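Hypothetical protein (Pseudomonas aeruginosa, PDB 2H9F) probably catalyses the isomerisation of methylaconitate as a member of the PrpF family of isomerases. Local coordinates at residues V176-P182 and V372-S378; D100-N104 and Q139-G143; R43-V48 and V391-F396. One frame throughout, in Å; residues are numbered along the deposited sequence. Where two conformers were deposited one is given.

Contact 1 of 3, residues V176-P182 and V372-S378; sequences VLEFLDP and VTKAIMS
An antiparallel beta ladder joins strand 175-180 to the long strand 369-386, with Leu177 opposite Met377 and Phe179 opposite Ala375 as hydrogen-bonded pairs. The register follows from bonds made in both directions: Leu177 N reaches Met377 O at 2.8 Å, Met377 N returns to Leu177 O at 3.1 Å, and Phe179 and Ala375 exchange bonds likewise. The local axes run at 159° to each other. Strand 144-153 bonds to the other edge of strand 175-180, placing the ladder inside a sheet; on the far edge of strand 369-386, Thr373 and Lys374 together pair with Glu362 of strand 355-366, a classic beta bulge.

On the face carrying Leu177, Phe179, Ala375 and Met377, the selenomethionine Met377 makes a Met-aromatic contact. Its SE lies 5.0 Å from the centroid of the Phe179 ring, obliquely at 60° from the ring normal. The tail bends at chi3 (76°), which brings CE to within 3.8 Å of Phe179 CE1, while Ala375 O sits at the edge of the same ring.

The opposite face is partly polar. Glu178 and Lys374 extend side by side in the same direction, ending in a weak salt bridge of 3.4 Å between Lys374 NZ and Glu178 OE1; Glu362 is a second, long ion-pair partner of the lysine. Leu180 CD2 rests against the aliphatic Lys374 CG at 3.8 Å. Where the first strand ends, Asp181 N still bonds to Thr373 O, and a water then bridges the separating chains, donating to Pro182 O at 2.8 Å and to Val372 O at 2.6 Å.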
# COMPACT_ATOMS: atom_id res chain seq x y z
N VAL A 176 -19.28 -18.66 -2.82
CA VAL A 176 -19.11 -19.35 -4.09
C VAL A 176 -19.61 -18.43 -5.21
O VAL A 176 -20.70 -17.87 -5.10
CB VAL A 176 -19.96 -20.67 -4.09
CG1 VAL A 176 -19.96 -21.33 -5.45
CG2 VAL A 176 -19.48 -21.62 -2.98
N LEU A 177 -18.82 -18.29 -6.27
CA LEU A 177 -19.18 -17.50 -7.42
C LEU A 177 -19.38 -18.39 -8.61
O LEU A 177 -18.61 -19.33 -8.80
CB LEU A 177 -18.05 -16.51 -7.77
CG LEU A 177 -17.60 -15.47 -6.72
CD1 LEU A 177 -16.31 -14.79 -7.19
CD2 LEU A 177 -18.71 -14.44 -6.44
N GLU A 178 -20.38 -18.08 -9.45
CA GLU A 178 -20.59 -18.74 -10.73
C GLU A 178 -20.57 -17.70 -11.83
O GLU A 178 -21.40 -16.81 -11.86
CB GLU A 178 -21.96 -19.46 -10.83
CG GLU A 178 -22.35 -20.25 -9.64
CD GLU A 178 -23.58 -21.14 -9.88
OE1 GLU A 178 -24.38 -20.86 -10.79
OE2 GLU A 178 -23.72 -22.13 -9.15
N PHE A 179 -19.61 -17.84 -12.74
CA PHE A 179 -19.52 -17.00 -13.91
C PHE A 179 -20.21 -17.72 -15.05
O PHE A 179 -19.76 -18.76 -15.52
CB PHE A 179 -18.05 -16.74 -14.23
CG PHE A 179 -17.35 -15.93 -13.18
CD1 PHE A 179 -16.88 -16.52 -12.04
CD2 PHE A 179 -17.21 -14.56 -13.32
CE1 PHE A 179 -16.24 -15.78 -11.05
CE2 PHE A 179 -16.56 -13.80 -12.34
CZ PHE A 179 -16.08 -14.42 -11.20
N LEU A 180 -21.34 -17.16 -15.48
CA LEU A 180 -22.13 -17.79 -16.51
C LEU A 180 -21.58 -17.46 -17.89
O LEU A 180 -21.19 -16.32 -18.17
CB LEU A 180 -23.59 -17.33 -16.42
CG LEU A 180 -24.28 -17.59 -15.08
CD1 LEU A 180 -25.81 -17.38 -15.21
CD2 LEU A 180 -24.02 -18.98 -14.53
N ASP A 181 -21.54 -18.47 -18.75
CA ASP A 181 -21.12 -18.32 -20.15
C ASP A 181 -19.86 -17.48 -20.26
O ASP A 181 -19.84 -16.48 -20.95
CB ASP A 181 -22.25 -17.73 -21.03
CG ASP A 181 -23.55 -18.60 -21.00
OD1 ASP A 181 -23.49 -19.87 -21.07
OD2 ASP A 181 -24.66 -17.99 -20.90
N PRO A 182 -18.79 -17.90 -19.58
CA PRO A 182 -17.53 -17.17 -19.53
C PRO A 182 -16.79 -17.11 -20.87
O PRO A 182 -16.93 -18.01 -21.70
CB PRO A 182 -16.72 -17.96 -18.47
CG PRO A 182 -17.25 -19.34 -18.54
CD PRO A 182 -18.71 -19.18 -18.84
N VAL A 372 -18.48 -23.91 -22.73
CA VAL A 372 -18.45 -23.81 -21.27
C VAL A 372 -19.59 -22.91 -20.85
O VAL A 372 -19.71 -21.80 -21.33
CB VAL A 372 -17.14 -23.24 -20.72
CG1 VAL A 372 -17.16 -23.19 -19.16
CG2 VAL A 372 -15.95 -24.06 -21.22
N THR A 373 -20.46 -23.39 -19.98
CA THR A 373 -21.60 -22.62 -19.57
C THR A 373 -21.42 -21.98 -18.20
O THR A 373 -22.10 -20.99 -17.89
CB THR A 373 -22.87 -23.48 -19.58
OG1 THR A 373 -22.68 -24.61 -18.74
CG2 THR A 373 -23.23 -23.92 -21.00
N LYS A 374 -20.53 -22.55 -17.38
CA LYS A 374 -20.20 -21.98 -16.07
C LYS A 374 -18.76 -22.21 -15.68
O LYS A 374 -18.22 -23.27 -15.92
CB LYS A 374 -21.01 -22.63 -14.95
CG LYS A 374 -22.52 -22.49 -15.01
CD LYS A 374 -23.12 -23.22 -13.82
CE LYS A 374 -24.61 -23.03 -13.68
NZ LYS A 374 -25.11 -23.70 -12.45
N ALA A 375 -18.19 -21.21 -15.01
CA ALA A 375 -16.98 -21.35 -14.19
C ALA A 375 -17.36 -21.09 -12.74
O ALA A 375 -17.97 -20.09 -12.43
CB ALA A 375 -15.91 -20.37 -14.62
N ILE A 376 -16.95 -21.98 -11.86
CA ILE A 376 -17.33 -21.92 -10.46
C ILE A 376 -16.08 -21.92 -9.59
O ILE A 376 -15.17 -22.73 -9.77
CB ILE A 376 -18.24 -23.14 -10.08
CG1 ILE A 376 -19.45 -23.21 -11.02
CG2 ILE A 376 -18.72 -23.03 -8.61
CD1 ILE A 376 -20.23 -24.49 -10.96
N MSE A 377 -16.03 -20.99 -8.64
CA MSE A 377 -14.89 -20.88 -7.72
C MSE A 377 -15.35 -20.26 -6.42
O MSE A 377 -16.44 -19.72 -6.34
CB MSE A 377 -13.82 -20.02 -8.34
CG MSE A 377 -14.31 -18.60 -8.63
SE MSE A 377 -13.10 -17.65 -9.81
CE MSE A 377 -13.55 -18.44 -11.49
N SER A 378 -14.54 -20.38 -5.38
CA SER A 378 -14.86 -19.84 -4.08
C SER A 378 -13.88 -18.75 -3.68
O SER A 378 -12.65 -18.87 -3.86
CB SER A 378 -14.79 -20.94 -3.02
OG SER A 378 -15.87 -21.84 -3.18
O HOH W 1 -18.94 -19.72 -22.65

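Contact 2 of 3, residues D100-N104 and Q139-G143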
# COMPACT_ATOMS: atom_id res chain seq x y z
N ASP A 100 -9.65 2.94 -15.97
CA ASP A 100 -9.92 2.00 -17.06
C ASP A 100 -11.17 1.26 -16.69
O ASP A 100 -11.22 0.62 -15.63
CB ASP A 100 -8.74 1.03 -17.20
CG ASP A 100 -8.89 0.07 -18.34
OD1 ASP A 100 -9.96 -0.01 -19.02
OD2 ASP A 100 -7.90 -0.62 -18.54
N TRP A 101 -12.17 1.33 -17.56
CA TRP A 101 -13.45 0.68 -17.33
C TRP A 101 -13.64 -0.58 -18.20
O TRP A 101 -14.73 -1.15 -18.25
CB TRP A 101 -14.60 1.65 -17.61
CG TRP A 101 -14.55 2.87 -16.76
CD1 TRP A 101 -14.05 4.08 -17.10
CD2 TRP A 101 -15.00 2.97 -15.42
NE1 TRP A 101 -14.17 4.95 -16.04
CE2 TRP A 101 -14.74 4.29 -14.99
CE3 TRP A 101 -15.60 2.09 -14.53
CZ2 TRP A 101 -15.08 4.75 -13.74
CZ3 TRP A 101 -15.91 2.53 -13.27
CH2 TRP A 101 -15.64 3.84 -12.87
N SER A 102 -12.60 -1.02 -18.87
CA SER A 102 -12.77 -2.05 -19.90
C SER A 102 -12.68 -3.48 -19.36
O SER A 102 -13.01 -4.43 -20.08
CB SER A 102 -11.70 -1.87 -20.97
OG SER A 102 -10.45 -2.26 -20.43
N GLY A 103 -12.22 -3.66 -18.13
CA GLY A 103 -11.97 -5.02 -17.63
C GLY A 103 -13.01 -5.46 -16.63
O GLY A 103 -13.93 -4.69 -16.30
N ASN A 104 -12.86 -6.71 -16.15
CA ASN A 104 -13.43 -7.11 -14.85
C ASN A 104 -12.34 -7.59 -13.88
O ASN A 104 -11.26 -8.09 -14.26
CB ASN A 104 -14.55 -8.21 -14.94
CG ASN A 104 -15.22 -8.53 -13.53
OD1 ASN A 104 -15.46 -7.61 -12.72
ND2 ASN A 104 -15.46 -9.84 -13.23
N GLN A 139 -22.36 -7.87 -14.66
CA GLN A 139 -21.05 -7.26 -14.82
C GLN A 139 -21.24 -6.32 -16.00
O GLN A 139 -21.32 -6.74 -17.15
CB GLN A 139 -19.98 -8.33 -15.07
CG GLN A 139 -18.62 -8.03 -14.50
CD GLN A 139 -18.09 -6.70 -15.00
OE1 GLN A 139 -18.14 -6.45 -16.21
NE2 GLN A 139 -17.58 -5.83 -14.08
N ALA A 140 -21.36 -5.04 -15.66
CA ALA A 140 -21.68 -3.98 -16.62
C ALA A 140 -20.49 -3.62 -17.54
O ALA A 140 -20.71 -3.16 -18.64
CB ALA A 140 -22.20 -2.73 -15.88
N ASN A 141 -19.26 -3.87 -17.09
CA ASN A 141 -18.06 -3.59 -17.92
C ASN A 141 -18.04 -4.47 -19.12
O ASN A 141 -17.90 -3.97 -20.23
CB ASN A 141 -16.74 -3.75 -17.13
CG ASN A 141 -16.70 -2.86 -15.84
OD1 ASN A 141 -17.27 -3.23 -14.82
ND2 ASN A 141 -16.06 -1.69 -15.92
N ILE A 142 -18.25 -5.77 -18.93
CA ILE A 142 -18.22 -6.75 -20.06
C ILE A 142 -19.56 -7.37 -20.51
O ILE A 142 -19.57 -8.11 -21.50
CB ILE A 142 -17.20 -7.90 -19.76
CG1 ILE A 142 -17.77 -8.91 -18.75
CG2 ILE A 142 -15.84 -7.30 -19.27
CD1 ILE A 142 -16.75 -9.59 -17.84
N GLY A 143 -20.68 -7.11 -19.81
CA GLY A 143 -22.01 -7.64 -20.23
C GLY A 143 -22.24 -9.13 -19.96
O GLY A 143 -22.72 -9.86 -20.81
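Asn141 crosses to the other loop through its amide: ND2 donates to Trp101 O over 2.7 Å, nearly straight at 173°. The acceptor lies in the plane of the Asn141 amide, whereas the donor stands 40° out of the Trp101 carbonyl plane and so does not follow a lone pair. Amide and indole are almost coplanar, 11° apart, and ND2 comes to the edge of the ring. Behind this bond, Asn141 CB presses against Gly103 O at 3.1 Å. A second meeting pairs the amides of Asn104 and Gln139, which cross obliquely, with Asn104 OD1 3.1 Å from Gln139 NE2. Beside it, Ile142 CD1 touches Asn104 CB at 3.9 Å.

The next shell fixes these groups. Gln139 NE2 donates to Asn141 OD1 at 2.7 Å, and Tyr89 N also bonds to that oxygen, so both ends of the Asn141 amide are engaged and its rotation is determined. Bending of the glutamine chain at chi2 folds its head back over its own loop, where Gln139 OE1 accepts Ile142 N at 2.8 Å. On the other side, Asp100 OD1 takes two bonds from one residue: Ser102 N at 2.8 Å, from above the carboxylate plane, and Ser102 OG at 2.7 Å, on the syn side. Trp101 is anchored separately, its NE1 bonding to Asp42 of helix 39-49.

The whole couples an Asx turn, begun by Asp100 after strand 99-100 and leading toward helix 106-118, to the turn of the beta hairpin formed by strands 131-139 and 144-153, closed by the backbone bond from Gly143 N to Gln139 O.

Contact 3 of 3, residues R43-V48 and V391-F396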
# COMPACT_ATOMS: atom_id res chain seq x y z
N ARG A 43 -12.42 11.66 -12.54
CA ARG A 43 -11.70 12.59 -11.65
C ARG A 43 -11.97 12.27 -10.18
O ARG A 43 -11.04 12.23 -9.32
CB ARG A 43 -12.14 14.05 -11.92
CG ARG A 43 -11.90 14.56 -13.33
CD ARG A 43 -12.03 16.11 -13.46
NE ARG A 43 -13.40 16.62 -13.38
CZ ARG A 43 -14.10 17.09 -14.42
NH1 ARG A 43 -13.56 17.11 -15.62
NH2 ARG A 43 -15.34 17.53 -14.27
N LEU A 44 -13.25 12.02 -9.88
CA LEU A 44 -13.62 11.73 -8.50
C LEU A 44 -12.83 10.53 -8.00
O LEU A 44 -12.20 10.58 -6.94
CB LEU A 44 -15.13 11.50 -8.33
CG LEU A 44 -15.50 11.02 -6.91
CD1 LEU A 44 -15.21 12.08 -5.88
CD2 LEU A 44 -16.98 10.55 -6.82
N PHE A 45 -12.85 9.45 -8.78
CA PHE A 45 -12.22 8.21 -8.37
C PHE A 45 -10.69 8.28 -8.33
O PHE A 45 -10.04 7.74 -7.42
CB PHE A 45 -12.72 7.09 -9.26
CG PHE A 45 -14.17 6.72 -9.01
CD1 PHE A 45 -14.87 7.21 -7.92
CD2 PHE A 45 -14.80 5.79 -9.80
CE1 PHE A 45 -16.16 6.88 -7.70
CE2 PHE A 45 -16.08 5.41 -9.54
CZ PHE A 45 -16.78 5.99 -8.52
N MSE A 46 -10.12 9.00 -9.28
CA MSE A 46 -8.68 9.35 -9.23
C MSE A 46 -8.40 9.99 -7.88
O MSE A 46 -7.51 9.54 -7.06
CB MSE A 46 -8.33 10.33 -10.43
CG MSE A 46 -8.16 9.67 -11.71
SE MSE A 46 -7.78 11.09 -12.94
CE MSE A 46 -8.81 10.64 -14.59
N ARG A 47 -9.25 10.91 -7.48
CA ARG A 47 -8.95 11.68 -6.27
C ARG A 47 -9.18 10.84 -5.01
O ARG A 47 -8.40 10.92 -4.02
CB ARG A 47 -9.73 13.01 -6.30
CG ARG A 47 -9.23 14.08 -5.31
CD ARG A 47 -7.91 14.80 -5.69
NE ARG A 47 -7.25 15.02 -4.41
CZ ARG A 47 -6.94 16.18 -3.82
NH1 ARG A 47 -7.06 17.38 -4.40
NH2 ARG A 47 -6.41 16.09 -2.60
N VAL A 48 -10.22 10.00 -5.03
CA VAL A 48 -10.47 9.11 -3.86
C VAL A 48 -9.28 8.21 -3.63
O VAL A 48 -8.86 7.95 -2.46
CB VAL A 48 -11.77 8.26 -4.08
CG1 VAL A 48 -11.85 7.06 -3.18
CG2 VAL A 48 -12.99 9.18 -3.90
N VAL A 391 -13.07 14.06 -0.28
CA VAL A 391 -12.20 14.64 -1.26
C VAL A 391 -12.52 16.14 -1.32
O VAL A 391 -13.63 16.55 -0.97
CB VAL A 391 -12.35 14.02 -2.69
CG1 VAL A 391 -12.06 12.50 -2.67
CG2 VAL A 391 -13.70 14.30 -3.25
N PRO A 392 -11.57 16.95 -1.78
CA PRO A 392 -11.87 18.35 -2.08
C PRO A 392 -12.93 18.50 -3.18
O PRO A 392 -12.91 17.80 -4.19
CB PRO A 392 -10.50 18.91 -2.49
CG PRO A 392 -9.53 18.01 -1.80
CD PRO A 392 -10.14 16.66 -1.98
N GLY A 393 -13.84 19.46 -2.99
CA GLY A 393 -15.02 19.57 -3.83
C GLY A 393 -14.70 20.01 -5.25
O GLY A 393 -15.46 19.77 -6.16
N ASP A 394 -13.53 20.60 -5.40
CA ASP A 394 -13.04 21.18 -6.63
C ASP A 394 -12.19 20.18 -7.39
O ASP A 394 -11.71 20.48 -8.47
CB ASP A 394 -12.14 22.39 -6.28
CG ASP A 394 -10.82 21.95 -5.55
OD1 ASP A 394 -10.92 21.52 -4.39
OD2 ASP A 394 -9.68 22.02 -6.12
N ALA A 395 -11.96 19.00 -6.81
CA ALA A 395 -11.10 17.99 -7.45
C ALA A 395 -11.72 17.26 -8.65
O ALA A 395 -10.99 16.59 -9.40
CB ALA A 395 -10.63 16.97 -6.43
N PHE A 396 -13.04 17.38 -8.83
CA PHE A 396 -13.76 16.67 -9.88
C PHE A 396 -14.93 17.52 -10.40
O PHE A 396 -15.27 18.52 -9.75
CB PHE A 396 -14.27 15.33 -9.33
CG PHE A 396 -15.30 15.49 -8.28
CD1 PHE A 396 -14.93 15.72 -6.97
CD2 PHE A 396 -16.64 15.50 -8.61
CE1 PHE A 396 -15.89 15.93 -5.99
CE2 PHE A 396 -17.59 15.71 -7.64
CZ PHE A 396 -17.21 15.93 -6.32
OXT PHE A 396 -15.56 17.26 -11.46
O HOH W 2 -8.94 14.41 -9.91
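With chi1 of 66°, Phe396 places CG between its backbone N and carbonyl carbon and lays its ring alongside Leu44, while Arg43, bent at chi3 (-73°), turns its guanidinium to the chain's terminal carboxylate. Leu44 CD1 covers one face of the ring in a CH-pi contact, 4.0 Å from the centroid and offset toward the rim. The same methyl meets Val391 CG2 at 3.8 Å, and Val391 CG1 reaches Val48 CG2 at 3.7 Å, so the helix packs on both branches of the valine.

Arg47 and Arg43 were each modelled in two conformers, one of which is described. In it the Arg47 guanidinium lies across Pro392, whose CD stands 3.7 Å above its centre, and makes a cation-pi contact with Phe170 of the second subunit. A water links Arg43 O and Ala395 O.

Arg43 NE at 3.0 Å and NH2 at 2.8 Å both donate to Phe396 OXT, which lies within 3° of the guanidinium plane. This salt bridge, a side-on grip of a single oxygen by two nitrogens, probably offsets the C-terminal charge, though the second conformer makes its permanence doubtful.

In the fold
Contact 1, nearest the centre of the chain but only partly buried, is held chiefly by strand-to-strand backbone bonds. Contact 2, at the surface, has no such ladder and depends on side-chain amides. Contact 3, whose centre is about 30 Å from that of the chain, is partly buried and combines an apolar helix face with a terminal salt bridge; it alone of the three touches the second subunit. The strands of contacts 1 and 3, 369-386 and 388-392, follow each other in the chain, although the contact centres are about 35 Å apart. Contact 2 bridges them by packing: Asn104 ND2 approaches Phe179 CE2 at 4.2 Å, and Trp101 CH2 meets Phe45 CE2 at 3.7 Å.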